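Local coordinates for protein glutathione S-transferase (PDB 4MK3) that binds glutathione sulfinic acid and probably acts as a glutathione transferase, joining glutathione to electrophilic substrates, at residues Arg38-Glu43 against Ala178-Gly183; Arg130-Gln135 against Ser144-Gln149. One frame throughout, in Å; residues are numbered along the deposited sequence.

Contact 1: residues Arg38-Glu43 against Ala178-Gly183; sequences RVVLAE and ADVAVG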
# COMPACT_ATOMS: atom_id res chain seq x y z
N ARG A 38 4.24 -9.38 12.30
CA ARG A 38 4.64 -10.26 13.39
C ARG A 38 6.08 -10.00 13.83
O ARG A 38 6.38 -10.04 15.02
CB ARG A 38 4.44 -11.70 12.99
CG ARG A 38 2.99 -12.03 12.68
CD ARG A 38 2.87 -13.43 12.20
NE ARG A 38 3.26 -14.36 13.25
CZ ARG A 38 3.72 -15.57 13.01
NH1 ARG A 38 3.88 -15.96 11.77
NH2 ARG A 38 4.04 -16.37 14.02
N VAL A 39 6.96 -9.72 12.88
CA VAL A 39 8.34 -9.37 13.23
C VAL A 39 8.36 -8.08 14.05
O VAL A 39 9.04 -8.00 15.07
CB VAL A 39 9.23 -9.29 11.98
CG1 VAL A 39 10.57 -8.62 12.31
CG2 VAL A 39 9.44 -10.69 11.40
N VAL A 40 7.61 -7.07 13.62
CA VAL A 40 7.54 -5.84 14.37
C VAL A 40 7.03 -6.14 15.78
O VAL A 40 7.62 -5.71 16.77
CB VAL A 40 6.62 -4.80 13.68
CG1 VAL A 40 6.36 -3.62 14.61
CG2 VAL A 40 7.27 -4.33 12.37
N LEU A 41 5.93 -6.87 15.91
CA LEU A 41 5.40 -7.15 17.24
C LEU A 41 6.39 -7.90 18.12
O LEU A 41 6.51 -7.62 19.31
CB LEU A 41 4.09 -7.92 17.15
CG LEU A 41 2.95 -7.11 16.51
CD1 LEU A 41 1.82 -8.01 16.09
CD2 LEU A 41 2.44 -6.07 17.49
N ALA A 42 7.13 -8.83 17.54
CA ALA A 42 8.15 -9.55 18.30
C ALA A 42 9.30 -8.64 18.72
O ALA A 42 9.74 -8.68 19.87
CB ALA A 42 8.68 -10.70 17.47
N GLU A 43 9.77 -7.82 17.79
CA GLU A 43 10.87 -6.90 18.12
C GLU A 43 10.48 -5.95 19.25
O GLU A 43 11.31 -5.63 20.11
CB GLU A 43 11.29 -6.09 16.89
CG GLU A 43 11.85 -6.88 15.72
CD GLU A 43 13.28 -7.35 15.90
OE1 GLU A 43 13.93 -7.00 16.91
OE2 GLU A 43 13.77 -8.07 14.99
N ALA A 178 12.59 -0.73 7.54
CA ALA A 178 13.08 -0.99 6.20
C ALA A 178 13.66 -2.40 6.09
O ALA A 178 13.36 -3.15 5.14
CB ALA A 178 14.12 0.05 5.80
N ASP A 179 14.51 -2.74 7.05
CA ASP A 179 15.14 -4.06 7.06
C ASP A 179 14.13 -5.16 7.26
O ASP A 179 14.20 -6.21 6.60
CB ASP A 179 16.20 -4.06 8.16
CG ASP A 179 17.17 -2.95 7.98
OD1 ASP A 179 17.99 -3.01 7.02
OD2 ASP A 179 17.10 -1.97 8.76
N VAL A 180 13.20 -4.96 8.19
CA VAL A 180 12.13 -5.95 8.39
C VAL A 180 11.42 -6.25 7.07
O VAL A 180 11.24 -7.41 6.69
CB VAL A 180 11.12 -5.46 9.44
CG1 VAL A 180 9.97 -6.43 9.59
CG2 VAL A 180 11.77 -5.23 10.77
N ALA A 181 11.02 -5.19 6.39
CA ALA A 181 10.22 -5.31 5.18
C ALA A 181 11.02 -6.02 4.08
O ALA A 181 10.52 -6.94 3.42
CB ALA A 181 9.73 -3.96 4.75
N VAL A 182 12.26 -5.61 3.88
CA VAL A 182 13.12 -6.23 2.87
C VAL A 182 13.38 -7.69 3.20
O VAL A 182 13.26 -8.56 2.34
CB VAL A 182 14.44 -5.43 2.71
CG1 VAL A 182 15.43 -6.20 1.84
CG2 VAL A 182 14.15 -4.05 2.11
N GLY A 183 13.66 -7.99 4.47
CA GLY A 183 13.89 -9.36 4.88
C GLY A 183 12.70 -10.26 4.62
O GLY A 183 12.84 -11.43 4.22
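Val39 and Val180 mark where helices 32-44 and 177-192 come closest in these segments, with 7.0 Å from Val39 CA to Val180 CA. Both valines point toward the other helix, and the side chains meet tip to tip. The closest touch is between Val39 CG1 and Val180 CG1, 3.5 Å apart. In each residue CG1 stands anti to the backbone N (chi1 167° in Val39, 176° in Val180), which turns this branch into the interface. Both methyls of Val180 touch Val39 CG1, CG2 at 3.9 Å, and Val180 CG1 also lies 3.8 Å from Val39 CB. Val40 adds a looser touch, its CG2 being 4.4 Å from Val180 CG1. No hydrogen bond crosses this buried, wholly apolar contact. Valine suits it, because its short, branched side chain fills the gap between helices without a flexible end or a polar atom needing a partner. Glu43, one turn beyond Val39, instead carries its carboxylate to Arg215 and Ser217, where its charge is answered. The contact joins the N-terminal thioredoxin-like domain of the glutathione transferase fold to the all-helical C-terminal domain. Ser217 and Phe218 of helix 216-219 also pack on Val39, whereas Ala181 and Val182 meet helix 106-134. Segment 178-183 is therefore buried between helices 106-134 and 203-212 of its own domain and helix 32-44, the helix of the beta-alpha-beta crossover between parallel strands 24-27 and 49-52.

Contact 2: residues Arg130-Gln135 against Ser144-Gln149; sequences RLEVTQ and SWVQRQ. With GSF (L-gamma-glutamyl-3-sulfino-L-alanylglycine), chain E.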
# COMPACT_ATOMS: atom_id res chain seq x y z
N ARG A 130 1.87 -15.25 -8.39
CA ARG A 130 1.41 -16.51 -7.81
C ARG A 130 -0.10 -16.73 -8.03
O ARG A 130 -0.56 -17.82 -8.37
CB ARG A 130 1.75 -16.57 -6.33
CG ARG A 130 1.21 -17.81 -5.64
CD ARG A 130 1.86 -18.02 -4.29
NE ARG A 130 1.19 -19.07 -3.53
CZ ARG A 130 1.41 -20.37 -3.68
NH1 ARG A 130 2.28 -20.80 -4.58
NH2 ARG A 130 0.74 -21.24 -2.93
N LEU A 131 -0.88 -15.67 -7.81
CA LEU A 131 -2.33 -15.77 -7.94
C LEU A 131 -2.77 -16.05 -9.38
O LEU A 131 -3.84 -16.61 -9.60
CB LEU A 131 -3.01 -14.51 -7.40
CG LEU A 131 -2.86 -14.28 -5.89
CD1 LEU A 131 -3.35 -12.89 -5.51
CD2 LEU A 131 -3.58 -15.34 -5.11
N GLU A 132 -1.95 -15.69 -10.36
CA GLU A 132 -2.29 -15.99 -11.74
C GLU A 132 -2.47 -17.49 -11.93
O GLU A 132 -3.27 -17.93 -12.73
CB GLU A 132 -1.20 -15.47 -12.68
CG GLU A 132 -1.62 -15.51 -14.15
CD GLU A 132 -2.53 -14.37 -14.57
OE1 GLU A 132 -2.76 -13.42 -13.78
OE2 GLU A 132 -3.02 -14.43 -15.71
N VAL A 133 -1.71 -18.27 -11.16
CA VAL A 133 -1.77 -19.72 -11.20
C VAL A 133 -2.84 -20.26 -10.25
O VAL A 133 -3.65 -21.10 -10.63
CB VAL A 133 -0.40 -20.31 -10.86
CG1 VAL A 133 -0.46 -21.83 -10.72
CG2 VAL A 133 0.62 -19.91 -11.93
N THR A 134 -2.84 -19.79 -9.01
CA THR A 134 -3.71 -20.40 -8.01
C THR A 134 -5.19 -20.01 -8.14
O THR A 134 -6.07 -20.77 -7.71
CB THR A 134 -3.23 -20.08 -6.58
OG1 THR A 134 -3.41 -18.69 -6.30
CG2 THR A 134 -1.76 -20.47 -6.41
N GLN A 135 -5.48 -18.86 -8.75
CA GLN A 135 -6.86 -18.36 -8.83
C GLN A 135 -7.45 -18.34 -10.23
O GLN A 135 -8.57 -17.87 -10.43
CB GLN A 135 -6.91 -16.94 -8.26
CG GLN A 135 -6.34 -16.81 -6.87
CD GLN A 135 -7.03 -17.69 -5.88
OE1 GLN A 135 -8.27 -17.75 -5.83
NE2 GLN A 135 -6.25 -18.42 -5.09
N SER A 144 1.77 -12.10 -20.73
CA SER A 144 2.29 -10.74 -20.66
C SER A 144 2.11 -10.12 -19.27
O SER A 144 2.98 -9.38 -18.80
CB SER A 144 1.64 -9.86 -21.73
OG SER A 144 0.23 -9.78 -21.58
N TRP A 145 1.01 -10.41 -18.59
CA TRP A 145 0.80 -9.87 -17.25
C TRP A 145 1.82 -10.45 -16.29
O TRP A 145 2.41 -9.73 -15.48
CB TRP A 145 -0.61 -10.21 -16.79
CG TRP A 145 -0.99 -9.80 -15.39
CD1 TRP A 145 -1.09 -10.63 -14.31
CD2 TRP A 145 -1.35 -8.49 -14.93
NE1 TRP A 145 -1.51 -9.92 -13.21
CE2 TRP A 145 -1.67 -8.61 -13.56
CE3 TRP A 145 -1.45 -7.24 -15.54
CZ2 TRP A 145 -2.08 -7.52 -12.81
CZ3 TRP A 145 -1.84 -6.17 -14.78
CH2 TRP A 145 -2.15 -6.31 -13.43
N VAL A 146 2.05 -11.75 -16.36
CA VAL A 146 3.00 -12.37 -15.44
C VAL A 146 4.41 -11.87 -15.74
O VAL A 146 5.19 -11.65 -14.82
CB VAL A 146 2.95 -13.91 -15.50
CG1 VAL A 146 4.09 -14.53 -14.71
CG2 VAL A 146 1.62 -14.40 -14.96
N GLN A 147 4.74 -11.67 -17.00
CA GLN A 147 6.06 -11.15 -17.33
C GLN A 147 6.24 -9.74 -16.78
O GLN A 147 7.31 -9.39 -16.28
CB GLN A 147 6.30 -11.17 -18.83
CG GLN A 147 7.78 -11.05 -19.23
CD GLN A 147 8.58 -12.34 -18.96
OE1 GLN A 147 8.73 -12.78 -17.82
NE2 GLN A 147 9.10 -12.94 -20.03
N ARG A 148 5.19 -8.93 -16.86
CA ARG A 148 5.24 -7.59 -16.30
C ARG A 148 5.53 -7.66 -14.80
O ARG A 148 6.39 -6.95 -14.25
CB ARG A 148 3.91 -6.86 -16.54
CG ARG A 148 3.90 -5.40 -16.09
CD ARG A 148 2.55 -4.72 -16.33
NE ARG A 148 2.65 -3.28 -16.11
CZ ARG A 148 3.08 -2.40 -17.01
NH1 ARG A 148 3.47 -2.79 -18.22
NH2 ARG A 148 3.13 -1.11 -16.69
N GLN A 149 4.79 -8.50 -14.10
CA GLN A 149 5.01 -8.60 -12.67
C GLN A 149 6.40 -9.12 -12.33
O GLN A 149 7.04 -8.62 -11.40
CB GLN A 149 3.92 -9.46 -12.01
CG GLN A 149 2.47 -8.98 -12.27
CD GLN A 149 2.22 -7.49 -11.94
OE1 GLN A 149 1.47 -6.80 -12.64
NE2 GLN A 149 2.83 -7.02 -10.90
CB1 GSF E . -0.26 2.18 -6.40
CG1 GSF E . -0.07 3.09 -7.61
CD1 GSF E . -0.53 2.45 -8.90
OE1 GSF E . -0.85 1.28 -8.99
C1 GSF E . 0.34 3.91 -4.72
O11 GSF E . 0.81 4.93 -5.27
O12 GSF E . -0.43 4.05 -3.73
N1 GSF E . 0.57 1.55 -4.19
CA1 GSF E . 0.68 2.54 -5.25
N2 GSF E . -0.59 3.28 -10.00
CA2 GSF E . -0.96 2.77 -11.28
CB2 GSF E . -1.51 3.86 -12.13
SG2 GSF E . -3.15 4.33 -11.73
O1S GSF E . -3.71 4.96 -12.95
O2S GSF E . -3.12 5.27 -10.57
C2 GSF E . 0.26 2.33 -12.05
O2 GSF E . 1.25 3.06 -12.13
N3 GSF E . 0.22 1.09 -12.68
CA3 GSF E . 1.34 0.66 -13.47
C3 GSF E . 1.70 -0.81 -13.22
O31 GSF E . 2.52 -1.36 -14.01
O32 GSF E . 1.21 -1.45 -12.26
O HOH W 1 -2.47 -12.07 -11.44
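Glu132 reaches across to Val146 with CB and CG and to Trp145 with CD and OE1. Its CB lies 3.8 Å from Val146 CG2, and CG comes closer to that methyl, at 3.5 Å, so the aliphatic stem is spent on apolar packing. The chain then bends (chi2 79°), bringing OE1 obliquely to the indole, 3.3 Å from Trp145 CD1, with the carboxylate plane 41° from the ring. A water donates to Glu132 OE1 at 2.7 Å and accepts from Trp145 NE1 at 2.9 Å, bridging acid and indole. OE2 is bonded to Ser142 N, and OE1 has a salt bridge to Arg136 of the second subunit, whose guanidinium also makes a cation-pi contact with Trp145. One turn beyond Trp145, Arg148 extends to the ligand: NE and NH2 both bond O31 of the glycine carboxylate at 2.8 Å, the oxygen lying near the guanidinium plane at its edge. A leucine here would probably leave that carboxylate without this charged mate, and Val55 O of the second subunit without its NH2 donor. Glutamate suits its place by joining an apolar stem to a charged end; this end and Arg148's both engage a subunit boundary, consistent with a ligand site completed by both subunits.

Overall arrangement
Contact 1 and contact 2 sit at different interfaces of the molecule: 38-43 with 178-183 joins two domains of one chain, whereas 130-135 with 144-149 lies within the C-terminal domain and faces the second subunit. Their centres are 27 Å apart, their nearest atoms about 15 Å, and they do not touch. Along the chain, contact 2 is nested within the loop that contact 1 closes, and helices 143-164 and 177-192 are successive. The ligand gripped by Arg148 is otherwise held largely by the second subunit, including its Ser31, Lys70 and Ser85, with Lys152 of this chain adding a bond. The other bound ligand copy is about 12 Å from the side chains of both Val40 and Trp145.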